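Local coordinates for protein lysozyme (Penaeus vannamei, PDB 6UKC) that probably hydrolyses the beta-1,4 linkages of bacterial peptidoglycan and of chitodextrins, as a C-type lysozyme of glycosyl hydrolase family 22, at residues I27-C32 and K109-W114. Sequence-based numbering, arbitrary orientation.
Sequences IKNWVC and KGYSAW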
loop_
_atom_site.group_PDB
_atom_site.type_symbol
_atom_site.label_atom_id
_atom_site.label_comp_id
_atom_site.label_asym_id
_atom_site.label_seq_id
_atom_site.Cartn_x
_atom_site.Cartn_y
_atom_site.Cartn_z
ATOM N N ILE A 27 6.545 4.669 -7.546
ATOM C CA ILE A 27 7.468 4.121 -6.503
ATOM C C ILE A 27 7.514 5.099 -5.315
ATOM O O ILE A 27 7.202 4.666 -4.164
ATOM C CB ILE A 27 8.865 3.795 -7.054
ATOM C CG1 ILE A 27 8.839 2.541 -7.940
ATOM C CG2 ILE A 27 9.879 3.647 -5.924
ATOM C CD1 ILE A 27 10.071 2.367 -8.795
ATOM N N LYS A 28 7.814 6.382 -5.559
ATOM C CA LYS A 28 7.992 7.337 -4.422
ATOM C C LYS A 28 6.716 7.338 -3.570
ATOM O O LYS A 28 6.823 7.414 -2.318
ATOM C CB LYS A 28 8.372 8.737 -4.913
ATOM C CG LYS A 28 7.309 9.481 -5.706
ATOM C CD LYS A 28 7.894 10.667 -6.427
ATOM C CE LYS A 28 6.862 11.667 -6.897
ATOM N NZ LYS A 28 7.535 12.755 -7.659
ATOM N N ASN A 29 5.552 7.215 -4.216
ATOM C CA ASN A 29 4.247 7.212 -3.510
ATOM C C ASN A 29 4.092 5.891 -2.742
ATOM O O ASN A 29 3.632 5.948 -1.584
ATOM C CB ASN A 29 3.090 7.529 -4.457
ATOM C CG ASN A 29 2.947 9.018 -4.706
ATOM O OD1 ASN A 29 2.722 9.768 -3.772
ATOM N ND2 ASN A 29 3.138 9.465 -5.940
ATOM N N TRP A 30 4.412 4.733 -3.336
ATOM C CA TRP A 30 4.151 3.453 -2.621
ATOM C C TRP A 30 5.143 3.329 -1.452
ATOM O O TRP A 30 4.720 2.917 -0.336
ATOM C CB TRP A 30 4.159 2.230 -3.562
ATOM C CG TRP A 30 2.992 2.139 -4.500
ATOM C CD1 TRP A 30 3.064 1.933 -5.851
ATOM C CD2 TRP A 30 1.581 2.190 -4.180
ATOM N NE1 TRP A 30 1.807 1.882 -6.399
ATOM C CE2 TRP A 30 0.873 2.039 -5.403
ATOM C CE3 TRP A 30 0.840 2.358 -3.001
ATOM C CZ2 TRP A 30 -0.518 2.054 -5.473
ATOM C CZ3 TRP A 30 -0.538 2.394 -3.071
ATOM C CH2 TRP A 30 -1.206 2.228 -4.289
ATOM N N VAL A 31 6.409 3.701 -1.654
ATOM C CA VAL A 31 7.432 3.637 -0.562
ATOM C C VAL A 31 6.953 4.470 0.647
ATOM O O VAL A 31 6.983 3.968 1.832
ATOM C CB VAL A 31 8.801 4.105 -1.082
ATOM C CG1 VAL A 31 9.804 4.315 0.037
ATOM C CG2 VAL A 31 9.360 3.142 -2.131
ATOM N N CYS A 32 6.544 5.713 0.389
ATOM C CA CYS A 32 6.103 6.656 1.446
ATOM C C CYS A 32 4.909 6.042 2.200
ATOM O O CYS A 32 4.933 6.047 3.489
ATOM C CB CYS A 32 5.738 8.018 0.878
ATOM S SG CYS A 32 5.468 9.238 2.185
ATOM N N LYS A 109 -6.224 11.854 -7.266
ATOM C CA LYS A 109 -6.622 11.733 -5.832
ATOM C C LYS A 109 -6.620 10.258 -5.383
ATOM O O LYS A 109 -7.083 9.981 -4.272
ATOM C CB LYS A 109 -7.963 12.440 -5.628
ATOM C CG LYS A 109 -7.991 13.883 -6.138
ATOM C CD LYS A 109 -8.458 14.911 -5.118
ATOM C CE LYS A 109 -9.492 14.358 -4.156
ATOM N NZ LYS A 109 -10.100 15.429 -3.337
ATOM N N GLY A 110 -6.041 9.349 -6.179
ATOM C CA GLY A 110 -6.090 7.890 -5.954
ATOM C C GLY A 110 -5.520 7.495 -4.599
ATOM O O GLY A 110 -6.088 6.599 -3.928
ATOM N N TYR A 111 -4.435 8.130 -4.167
ATOM C CA TYR A 111 -3.729 7.691 -2.933
ATOM C C TYR A 111 -4.423 8.217 -1.673
ATOM O O TYR A 111 -4.026 7.779 -0.585
ATOM C CB TYR A 111 -2.267 8.114 -2.969
ATOM C CG TYR A 111 -1.468 7.512 -4.091
ATOM C CD1 TYR A 111 -1.080 6.182 -4.068
ATOM C CD2 TYR A 111 -1.022 8.292 -5.142
ATOM C CE1 TYR A 111 -0.308 5.628 -5.079
ATOM C CE2 TYR A 111 -0.252 7.751 -6.162
ATOM C CZ TYR A 111 0.111 6.416 -6.131
ATOM O OH TYR A 111 0.899 5.899 -7.133
ATOM N N SER A 112 -5.424 9.093 -1.808
ATOM C CA SER A 112 -6.129 9.732 -0.666
ATOM C C SER A 112 -6.951 8.693 0.114
ATOM O O SER A 112 -7.427 9.041 1.196
ATOM C CB SER A 112 -6.949 10.920 -1.100
ATOM O OG SER A 112 -8.104 10.532 -1.819
ATOM N N ALA A 113 -7.033 7.441 -0.363
ATOM C CA ALA A 113 -7.659 6.288 0.336
ATOM C C ALA A 113 -6.824 5.877 1.558
ATOM O O ALA A 113 -7.376 5.180 2.438
ATOM C CB ALA A 113 -7.825 5.126 -0.607
ATOM N N TRP A 114 -5.561 6.310 1.630
ATOM C CA TRP A 114 -4.624 5.974 2.739
ATOM C C TRP A 114 -4.481 7.146 3.716
ATOM O O TRP A 114 -4.097 8.249 3.271
ATOM C CB TRP A 114 -3.261 5.570 2.178
ATOM C CG TRP A 114 -3.231 4.166 1.668
ATOM C CD1 TRP A 114 -2.929 3.048 2.391
ATOM C CD2 TRP A 114 -3.509 3.726 0.330
ATOM N NE1 TRP A 114 -3.011 1.944 1.593
ATOM C CE2 TRP A 114 -3.342 2.329 0.322
ATOM C CE3 TRP A 114 -3.844 4.369 -0.863
ATOM C CZ2 TRP A 114 -3.530 1.567 -0.828
ATOM C CZ3 TRP A 114 -4.027 3.615 -1.997
ATOM C CH2 TRP A 114 -3.867 2.233 -1.977
#
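Over one face of the W30 indole stands the edge of Y111, whose CE1 lies 3.6 Å from W30 CZ2, while the rim of the same indole points at a face of W114. Both meetings are edge-to-face: the Y111 and W30 planes stand at 79°, and the W30–W114 pair is offset, with W30 CZ3 3.5 Å from W114 CH2. Y111 in turn has a face occupied by N29, whose CB sits above the ring, 3.6 Å from Y111 CZ, in a CH-pi contact. CG of N29 is held beside the backbone N (chi1 -81°), which brings the amide over the CE2 side of the ring, the planes 23° apart. A flat polar group suits the place because it can stack and still bond through ND2 to the carbonyl of D25 in its own helix. Tyrosine serves N29 with a face and W30 with an edge, while its OH bonds weakly to R98. W30, Y111 and W114 form an aromatic cluster inside the C-type lysozyme fold, joining helix 24-38 to the turn before helix 115-121. Tryptophan fits position 30 by its breadth, also reaching F58, L16 and A94. W114, at the N-cap position of helix 115-121, offers W30 a broad face and gives its NE1 hydrogen to F58 O.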